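Local coordinates for protein YciF (Escherichia coli, PDB 2GS4) that is a homodimeric stress protein of the ferritin-like, rubrerythrin-related helical bundles that probably binds metal, at residues A[18-23]-A[73-78]. Sequence-based numbering, arbitrary orientation.
Sequences YSAEKQ and MKCVAM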
loop_
_atom_site.group_PDB
_atom_site.type_symbol
_atom_site.label_atom_id
_atom_site.label_comp_id
_atom_site.label_asym_id
_atom_site.label_seq_id
_atom_site.Cartn_x
_atom_site.Cartn_y
_atom_site.Cartn_z
ATOM N N TYR A 18 5.984 2.790 10.659
ATOM C CA TYR A 18 6.340 2.164 11.935
ATOM C C TYR A 18 5.475 0.909 12.058
ATOM O O TYR A 18 5.965 -0.172 12.369
ATOM C CB TYR A 18 6.036 3.103 13.106
ATOM C CG TYR A 18 6.568 2.642 14.453
ATOM C CD1 TYR A 18 7.898 2.864 14.812
ATOM C CD2 TYR A 18 5.741 1.992 15.370
ATOM C CE1 TYR A 18 8.392 2.454 16.047
ATOM C CE2 TYR A 18 6.230 1.573 16.618
ATOM C CZ TYR A 18 7.556 1.810 16.945
ATOM O OH TYR A 18 8.051 1.414 18.166
ATOM N N SER A 19 4.182 1.062 11.794
ATOM C CA SER A 19 3.259 -0.065 11.861
ATOM C C SER A 19 3.664 -1.155 10.868
ATOM O O SER A 19 3.667 -2.330 11.210
ATOM C CB SER A 19 1.823 0.406 11.588
ATOM O OG SER A 19 0.962 -0.684 11.297
ATOM N N ALA A 20 4.021 -0.761 9.648
ATOM C CA ALA A 20 4.418 -1.715 8.617
ATOM C C ALA A 20 5.615 -2.566 9.038
ATOM O O ALA A 20 5.630 -3.770 8.821
ATOM C CB ALA A 20 4.736 -0.969 7.317
ATOM N N GLU A 21 6.625 -1.924 9.618
ATOM C CA GLU A 21 7.828 -2.624 10.062
ATOM C C GLU A 21 7.478 -3.594 11.189
ATOM O O GLU A 21 7.991 -4.715 11.243
ATOM C CB GLU A 21 8.879 -1.603 10.536
ATOM C CG GLU A 21 9.334 -0.634 9.441
ATOM C CD GLU A 21 10.220 -1.298 8.390
ATOM O OE1 GLU A 21 10.103 -2.527 8.189
ATOM O OE2 GLU A 21 11.028 -0.585 7.754
ATOM N N LYS A 22 6.592 -3.145 12.072
ATOM C CA LYS A 22 6.123 -3.923 13.215
ATOM C C LYS A 22 5.499 -5.224 12.698
ATOM O O LYS A 22 5.823 -6.319 13.152
ATOM C CB LYS A 22 5.062 -3.122 13.971
ATOM C CG LYS A 22 5.122 -3.221 15.478
ATOM C CD LYS A 22 6.183 -2.305 16.062
ATOM C CE LYS A 22 6.320 -2.550 17.556
ATOM N NZ LYS A 22 7.570 -1.966 18.103
ATOM N N GLN A 23 4.592 -5.086 11.737
ATOM C CA GLN A 23 3.923 -6.236 11.145
ATOM C C GLN A 23 4.947 -7.056 10.382
ATOM O O GLN A 23 4.919 -8.289 10.422
ATOM C CB GLN A 23 2.824 -5.781 10.177
ATOM C CG GLN A 23 1.791 -4.848 10.781
ATOM C CD GLN A 23 0.740 -4.427 9.768
ATOM O OE1 GLN A 23 0.138 -5.264 9.104
ATOM N NE2 GLN A 23 0.520 -3.129 9.645
HETATM N N MSE A 73 -1.584 3.256 14.827
HETATM C CA MSE A 73 -2.446 2.912 13.700
HETATM C C MSE A 73 -1.981 1.605 13.074
HETATM O O MSE A 73 -0.870 1.154 13.320
HETATM C CB MSE A 73 -2.433 4.033 12.645
HETATM C CG MSE A 73 -1.036 4.399 12.115
HETATM SE SE MSE A 73 -0.993 5.703 10.656
HETATM C CE MSE A 73 -1.180 7.335 11.678
ATOM N N LYS A 74 -2.852 0.981 12.291
ATOM C CA LYS A 74 -2.515 -0.265 11.616
ATOM C C LYS A 74 -2.388 0.067 10.131
ATOM O O LYS A 74 -3.318 0.597 9.528
ATOM C CB LYS A 74 -3.621 -1.307 11.818
ATOM C CG LYS A 74 -3.242 -2.733 11.366
ATOM C CD LYS A 74 -2.792 -3.594 12.547
ATOM C CE LYS A 74 -2.305 -4.961 12.096
ATOM N NZ LYS A 74 -3.276 -5.668 11.209
ATOM N N CYS A 75 -1.230 -0.229 9.553
ATOM C CA CYS A 75 -0.984 0.028 8.139
ATOM C C CYS A 75 -1.675 -1.078 7.343
ATOM O O CYS A 75 -1.202 -2.220 7.294
ATOM C CB CYS A 75 0.525 0.040 7.858
ATOM S SG CYS A 75 0.984 0.240 6.119
ATOM N N VAL A 76 -2.795 -0.718 6.722
ATOM C CA VAL A 76 -3.598 -1.647 5.938
ATOM C C VAL A 76 -2.869 -2.156 4.694
ATOM O O VAL A 76 -3.061 -3.300 4.280
ATOM C CB VAL A 76 -4.941 -0.972 5.567
ATOM C CG1 VAL A 76 -5.706 -1.793 4.555
ATOM C CG2 VAL A 76 -5.773 -0.809 6.842
ATOM N N ALA A 77 -2.034 -1.309 4.101
ATOM C CA ALA A 77 -1.280 -1.702 2.919
ATOM C C ALA A 77 -0.348 -2.869 3.261
ATOM O O ALA A 77 -0.359 -3.887 2.582
ATOM C CB ALA A 77 -0.477 -0.519 2.394
HETATM N N MSE A 78 0.457 -2.730 4.311
HETATM C CA MSE A 78 1.366 -3.820 4.669
HETATM C C MSE A 78 0.616 -5.087 5.044
HETATM O O MSE A 78 1.056 -6.192 4.732
HETATM C CB MSE A 78 2.281 -3.431 5.832
HETATM C CG MSE A 78 3.239 -4.562 6.206
HETATM SE SE MSE A 78 4.376 -5.091 4.735
HETATM C CE MSE A 78 5.654 -3.644 4.858
#
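In this ferritin-like helical bundle, the N-terminal turn of helix 76-89, with the loop 73-75 leading into it, docks on the middle of helix 6-33 through Ser-19, Ala-20 and Gln-23, spaced along one side of that helix. Cys-75 is the N-cap: its SG, anti to the backbone N (chi1 176°), receives the N-H of Met-78 at 3.5 Å. The capping residue is also held from the other helix. Ser-19 OG accepts the N-H of Cys-75 at 2.8 Å. The NE2 of Gln-23 donates to Cys-75 O at 3.1 Å, in a nearly straight bond. That same NE2 reaches back to Ser-19 OG at 3.0 Å; both acceptors lie close to the Gln-23 amide plane, so the two N-H groups fix the rotation of the amide and OG accepts from two donors. The Lys-74 chain crosses the amide obliquely, CE 3.9 Å from Gln-23 CD, while its NZ goes on to a salt bridge with Glu-79. An alanine in place of Gln-23 would probably leave Cys-75 O and Ser-19 OG without this donor and open a gap beside Lys-74 CE. The apolar part of the contact is Ala-20 against Cys-75 and the selenomethionine Met-78. Tyr-112 of helix 95-126 touches Cys-75, and Glu-113 touches Ala-20 and Met-78. Ala-20 CB lies 4.1 Å from the SG of Cys-75. Met-78 CG, anti to the backbone N, lies against Ala-20 O, and the bend at chi3 (79°) brings Met-78 CE to 3.7 Å from Ala-20 CB.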